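Long-range contact in CRISPR-associated protein CasA/Cse1 (Thermus thermophilus, PDB 4AN8), which probably helps recognise foreign DNA as the Cse1 subunit of Cascade, the CRISPR ribonucleoprotein complex of bacterial adaptive immunity: residues N425-L437 against L461-F475. Residues are numbered along the deposited sequence; the frame is centred on the assembly and turned at random.
Sequences NSLPLERLYWHAL and LRGAALEAWKATRRF
Tyr433 and Leu429 face Ala464 and Ala468 where helix 429-437 runs nearly antiparallel to helix 461-475, the axes 8.1 Å apart at 147°. Alanines on the second helix permit this closeness: the CA atoms of Tyr433 and Ala464 are 4.9 Å apart, and Ala468 CB comes within 3.3 Å of Leu429 O, a carbonyl that already accepts the helical hydrogen bond of Tyr433 N. Leu432 lies over Ala468 and Ala471, and Ala436 meets Ala464 methyl to methyl. Tyr433 is a knob in the hole formed by Leu461, Ala464, Ala465 and Ala468. Its CG, anti to the backbone N (chi1 173°), carries the ring along the partner helix, with Ala465 N at the ring edge and Leu461 CD2 3.4 Å from OH. That buried hydroxyl is satisfied by Ala385 O of helix 372-403, whose Leu388 and Leu392 also touch the tyrosine side chain. Helices 429-446 and 453-476 are consecutive members of the C-terminal four-helix bundle of Cse1, completed by helices 372-403 and 483-499. Leu437 forks at the far end: CD2 meets Ala464 CB at 3.6 Å, while CD1 touches Leu461 CD2. Near the N-cap residue Pro428, Thr472 OG1 donates a hydrogen bond to Ala468 O (3.0 Å), one turn earlier in its own helix; its oxygen also packs against Leu429 CB (3.4 Å) and Pro428 CG. Beyond it, Leu427 CD2 packs against the Phe475 ring, their side chains roughly perpendicular.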
# COMPACT_ATOMS: atom_id res chain seq x y z
N ASN A 425 7.90 -25.96 -13.08
CA ASN A 425 6.90 -24.93 -12.87
C ASN A 425 5.50 -25.51 -12.75
O ASN A 425 4.69 -25.02 -11.96
CB ASN A 425 6.96 -23.89 -13.99
CG ASN A 425 8.25 -23.09 -13.99
OD1 ASN A 425 9.19 -23.40 -13.25
ND2 ASN A 425 8.31 -22.05 -14.81
N SER A 426 5.22 -26.55 -13.53
CA SER A 426 3.89 -27.15 -13.53
C SER A 426 3.63 -28.01 -12.29
O SER A 426 2.47 -28.23 -11.92
CB SER A 426 3.65 -27.97 -14.80
OG SER A 426 4.24 -29.25 -14.71
N LEU A 427 4.69 -28.47 -11.64
CA LEU A 427 4.54 -29.24 -10.41
C LEU A 427 3.91 -28.35 -9.36
O LEU A 427 4.31 -27.20 -9.20
CB LEU A 427 5.90 -29.76 -9.93
CG LEU A 427 6.66 -30.71 -10.86
CD1 LEU A 427 8.09 -30.92 -10.34
CD2 LEU A 427 5.94 -32.05 -10.99
N PRO A 428 2.90 -28.86 -8.64
CA PRO A 428 2.18 -28.08 -7.62
C PRO A 428 2.91 -27.93 -6.29
O PRO A 428 2.33 -27.42 -5.33
CB PRO A 428 0.92 -28.92 -7.39
CG PRO A 428 1.34 -30.32 -7.72
CD PRO A 428 2.31 -30.19 -8.85
N LEU A 429 4.17 -28.35 -6.21
CA LEU A 429 4.82 -28.44 -4.91
C LEU A 429 5.04 -27.07 -4.21
O LEU A 429 4.59 -26.86 -3.08
CB LEU A 429 6.13 -29.23 -5.04
CG LEU A 429 6.84 -29.52 -3.73
CD1 LEU A 429 5.94 -30.39 -2.88
CD2 LEU A 429 8.18 -30.21 -3.99
N GLU A 430 5.73 -26.15 -4.88
CA GLU A 430 6.08 -24.88 -4.25
C GLU A 430 4.87 -23.97 -4.10
O GLU A 430 4.68 -23.33 -3.07
CB GLU A 430 7.16 -24.16 -5.05
CG GLU A 430 8.54 -24.78 -4.98
CD GLU A 430 9.50 -24.07 -5.91
OE1 GLU A 430 9.99 -22.98 -5.54
OE2 GLU A 430 9.73 -24.59 -7.03
N ARG A 431 4.06 -23.92 -5.16
CA ARG A 431 2.84 -23.13 -5.15
C ARG A 431 1.95 -23.51 -3.97
O ARG A 431 1.44 -22.63 -3.27
CB ARG A 431 2.10 -23.27 -6.48
CG ARG A 431 0.80 -22.49 -6.57
CD ARG A 431 0.21 -22.53 -7.98
NE ARG A 431 -0.07 -23.89 -8.46
CZ ARG A 431 -1.13 -24.61 -8.11
NH1 ARG A 431 -2.02 -24.13 -7.25
NH2 ARG A 431 -1.31 -25.83 -8.60
N LEU A 432 1.78 -24.80 -3.72
CA LEU A 432 0.87 -25.21 -2.65
C LEU A 432 1.44 -25.04 -1.25
O LEU A 432 0.73 -24.68 -0.32
CB LEU A 432 0.36 -26.64 -2.85
CG LEU A 432 -0.91 -26.72 -3.70
CD1 LEU A 432 -0.55 -26.64 -5.16
CD2 LEU A 432 -1.69 -27.99 -3.40
N TYR A 433 2.73 -25.32 -1.09
CA TYR A 433 3.40 -25.05 0.17
C TYR A 433 3.12 -23.59 0.58
O TYR A 433 2.56 -23.32 1.63
CB TYR A 433 4.90 -25.30 0.01
CG TYR A 433 5.75 -24.91 1.20
CD1 TYR A 433 5.61 -25.56 2.42
CD2 TYR A 433 6.70 -23.90 1.09
CE1 TYR A 433 6.38 -25.21 3.51
CE2 TYR A 433 7.49 -23.54 2.19
CZ TYR A 433 7.33 -24.20 3.39
OH TYR A 433 8.09 -23.87 4.48
N TRP A 434 3.51 -22.64 -0.28
CA TRP A 434 3.34 -21.22 0.03
C TRP A 434 1.87 -20.80 0.17
O TRP A 434 1.51 -20.07 1.09
CB TRP A 434 4.07 -20.36 -1.01
CG TRP A 434 5.54 -20.49 -0.86
CD1 TRP A 434 6.41 -21.04 -1.75
CD2 TRP A 434 6.33 -20.10 0.28
NE1 TRP A 434 7.69 -20.99 -1.25
CE2 TRP A 434 7.66 -20.42 -0.00
CE3 TRP A 434 6.03 -19.50 1.51
CZ2 TRP A 434 8.70 -20.17 0.91
CZ3 TRP A 434 7.06 -19.24 2.41
CH2 TRP A 434 8.38 -19.57 2.10
N HIS A 435 1.02 -21.29 -0.72
CA HIS A 435 -0.41 -21.01 -0.60
C HIS A 435 -0.97 -21.49 0.74
O HIS A 435 -1.78 -20.79 1.38
CB HIS A 435 -1.19 -21.64 -1.74
CG HIS A 435 -2.65 -21.36 -1.67
ND1 HIS A 435 -3.29 -20.51 -2.55
CD2 HIS A 435 -3.61 -21.80 -0.82
CE1 HIS A 435 -4.57 -20.44 -2.24
NE2 HIS A 435 -4.79 -21.22 -1.19
N ALA A 436 -0.56 -22.66 1.18
CA ALA A 436 -1.02 -23.16 2.47
C ALA A 436 -0.55 -22.27 3.59
O ALA A 436 -1.30 -22.03 4.54
CB ALA A 436 -0.54 -24.58 2.70
N LEU A 437 0.69 -21.79 3.50
CA LEU A 437 1.25 -20.91 4.54
C LEU A 437 0.61 -19.51 4.55
O LEU A 437 0.50 -18.89 5.61
CB LEU A 437 2.76 -20.80 4.37
CG LEU A 437 3.53 -22.11 4.61
CD1 LEU A 437 5.02 -21.82 4.59
CD2 LEU A 437 3.14 -22.72 5.95
N LEU A 461 3.93 -25.71 9.01
CA LEU A 461 4.95 -26.03 8.00
C LEU A 461 4.85 -27.49 7.56
O LEU A 461 4.91 -27.81 6.37
CB LEU A 461 6.35 -25.73 8.54
CG LEU A 461 6.72 -24.26 8.74
CD1 LEU A 461 8.14 -24.11 9.25
CD2 LEU A 461 6.53 -23.51 7.45
N ARG A 462 4.69 -28.39 8.53
CA ARG A 462 4.57 -29.81 8.24
C ARG A 462 3.37 -30.07 7.33
O ARG A 462 3.49 -30.67 6.25
CB ARG A 462 4.46 -30.60 9.54
CG ARG A 462 5.03 -32.01 9.49
CD ARG A 462 5.27 -32.57 10.89
NE ARG A 462 6.69 -32.78 11.17
CZ ARG A 462 7.34 -32.27 12.21
NH1 ARG A 462 6.71 -31.51 13.09
NH2 ARG A 462 8.64 -32.52 12.38
N GLY A 463 2.20 -29.58 7.74
CA GLY A 463 0.98 -29.78 6.99
C GLY A 463 1.06 -29.16 5.62
O GLY A 463 0.54 -29.72 4.64
N ALA A 464 1.68 -27.99 5.52
CA ALA A 464 1.82 -27.33 4.23
C ALA A 464 2.65 -28.21 3.30
O ALA A 464 2.26 -28.46 2.16
CB ALA A 464 2.46 -25.94 4.39
N ALA A 465 3.81 -28.65 3.79
CA ALA A 465 4.70 -29.51 3.01
C ALA A 465 4.01 -30.85 2.62
O ALA A 465 4.00 -31.23 1.44
CB ALA A 465 6.00 -29.76 3.77
N LEU A 466 3.45 -31.54 3.62
CA LEU A 466 2.70 -32.80 3.42
C LEU A 466 1.58 -32.65 2.41
O LEU A 466 1.44 -33.47 1.51
CB LEU A 466 2.11 -33.30 4.73
CG LEU A 466 3.07 -34.04 5.66
CD1 LEU A 466 2.47 -34.20 7.05
CD2 LEU A 466 3.43 -35.38 5.06
N GLU A 467 0.77 -31.62 2.58
CA GLU A 467 -0.32 -31.34 1.65
C GLU A 467 0.20 -31.08 0.23
O GLU A 467 -0.44 -31.46 -0.74
CB GLU A 467 -1.12 -30.14 2.15
CG GLU A 467 -2.39 -29.85 1.36
CD GLU A 467 -3.29 -28.84 2.06
OE1 GLU A 467 -2.78 -27.80 2.53
OE2 GLU A 467 -4.51 -29.11 2.15
N ALA A 468 1.35 -30.42 0.11
CA ALA A 468 1.84 -30.06 -1.22
C ALA A 468 2.50 -31.24 -1.92
O ALA A 468 2.42 -31.38 -3.14
CB ALA A 468 2.82 -28.88 -1.12
N TRP A 469 3.18 -32.08 -1.15
CA TRP A 469 3.82 -33.25 -1.72
C TRP A 469 2.74 -34.28 -2.14
O TRP A 469 2.79 -34.85 -3.24
CB TRP A 469 4.86 -33.84 -0.76
CG TRP A 469 5.41 -35.14 -1.24
CD1 TRP A 469 5.22 -36.37 -0.67
CD2 TRP A 469 6.21 -35.35 -2.40
NE1 TRP A 469 5.86 -37.33 -1.40
CE2 TRP A 469 6.48 -36.73 -2.47
CE3 TRP A 469 6.74 -34.51 -3.39
CZ2 TRP A 469 7.24 -37.29 -3.49
CZ3 TRP A 469 7.50 -35.07 -4.40
CH2 TRP A 469 7.74 -36.45 -4.45
N LYS A 470 1.74 -34.47 -1.27
CA LYS A 470 0.59 -35.29 -1.62
C LYS A 470 0.05 -34.92 -3.00
O LYS A 470 -0.22 -35.79 -3.82
CB LYS A 470 -0.52 -35.18 -0.58
CG LYS A 470 -1.79 -35.95 -0.94
CD LYS A 470 -2.83 -35.87 0.17
CE LYS A 470 -4.21 -36.32 -0.29
NZ LYS A 470 -4.27 -37.77 -0.62
N ALA A 471 -0.07 -33.63 -3.26
CA ALA A 471 -0.63 -33.16 -4.52
C ALA A 471 0.31 -33.43 -5.68
O ALA A 471 -0.12 -33.61 -6.82
CB ALA A 471 -0.98 -31.67 -4.44
N THR A 472 1.61 -33.45 -5.40
CA THR A 472 2.62 -33.71 -6.44
C THR A 472 2.69 -35.21 -6.74
O THR A 472 2.88 -35.60 -7.89
CB THR A 472 4.01 -33.20 -6.00
OG1 THR A 472 3.92 -31.80 -5.67
CG2 THR A 472 5.03 -33.39 -7.10
N ARG A 473 2.54 -36.05 -5.71
CA ARG A 473 2.41 -37.50 -5.88
C ARG A 473 1.26 -37.78 -6.84
O ARG A 473 1.44 -38.46 -7.86
CB ARG A 473 2.11 -38.18 -4.56
CG ARG A 473 3.33 -38.49 -3.72
CD ARG A 473 3.00 -39.52 -2.63
NE ARG A 473 2.59 -40.80 -3.20
CZ ARG A 473 3.40 -41.85 -3.35
NH1 ARG A 473 4.67 -41.78 -2.96
NH2 ARG A 473 2.94 -42.98 -3.88
N ARG A 474 0.09 -37.24 -6.51
CA ARG A 474 -1.10 -37.35 -7.34
C ARG A 474 -0.78 -37.02 -8.80
O ARG A 474 -1.25 -37.69 -9.72
CB ARG A 474 -2.19 -36.44 -6.80
CG ARG A 474 -3.59 -36.81 -7.23
CD ARG A 474 -4.61 -35.78 -6.76
NE ARG A 474 -4.80 -35.80 -5.31
CZ ARG A 474 -4.65 -34.73 -4.54
NH1 ARG A 474 -4.31 -33.57 -5.09
NH2 ARG A 474 -4.83 -34.82 -3.23
N PHE A 475 0.04 -36.00 -9.01
CA PHE A 475 0.43 -35.59 -10.35
C PHE A 475 1.43 -36.58 -10.94
O PHE A 475 1.33 -36.98 -12.10
CB PHE A 475 1.05 -34.19 -10.28
CG PHE A 475 1.53 -33.66 -11.61
CD1 PHE A 475 2.64 -34.22 -12.23
CD2 PHE A 475 0.89 -32.59 -12.22
CE1 PHE A 475 3.09 -33.73 -13.44
CE2 PHE A 475 1.34 -32.09 -13.43
CZ PHE A 475 2.44 -32.67 -14.04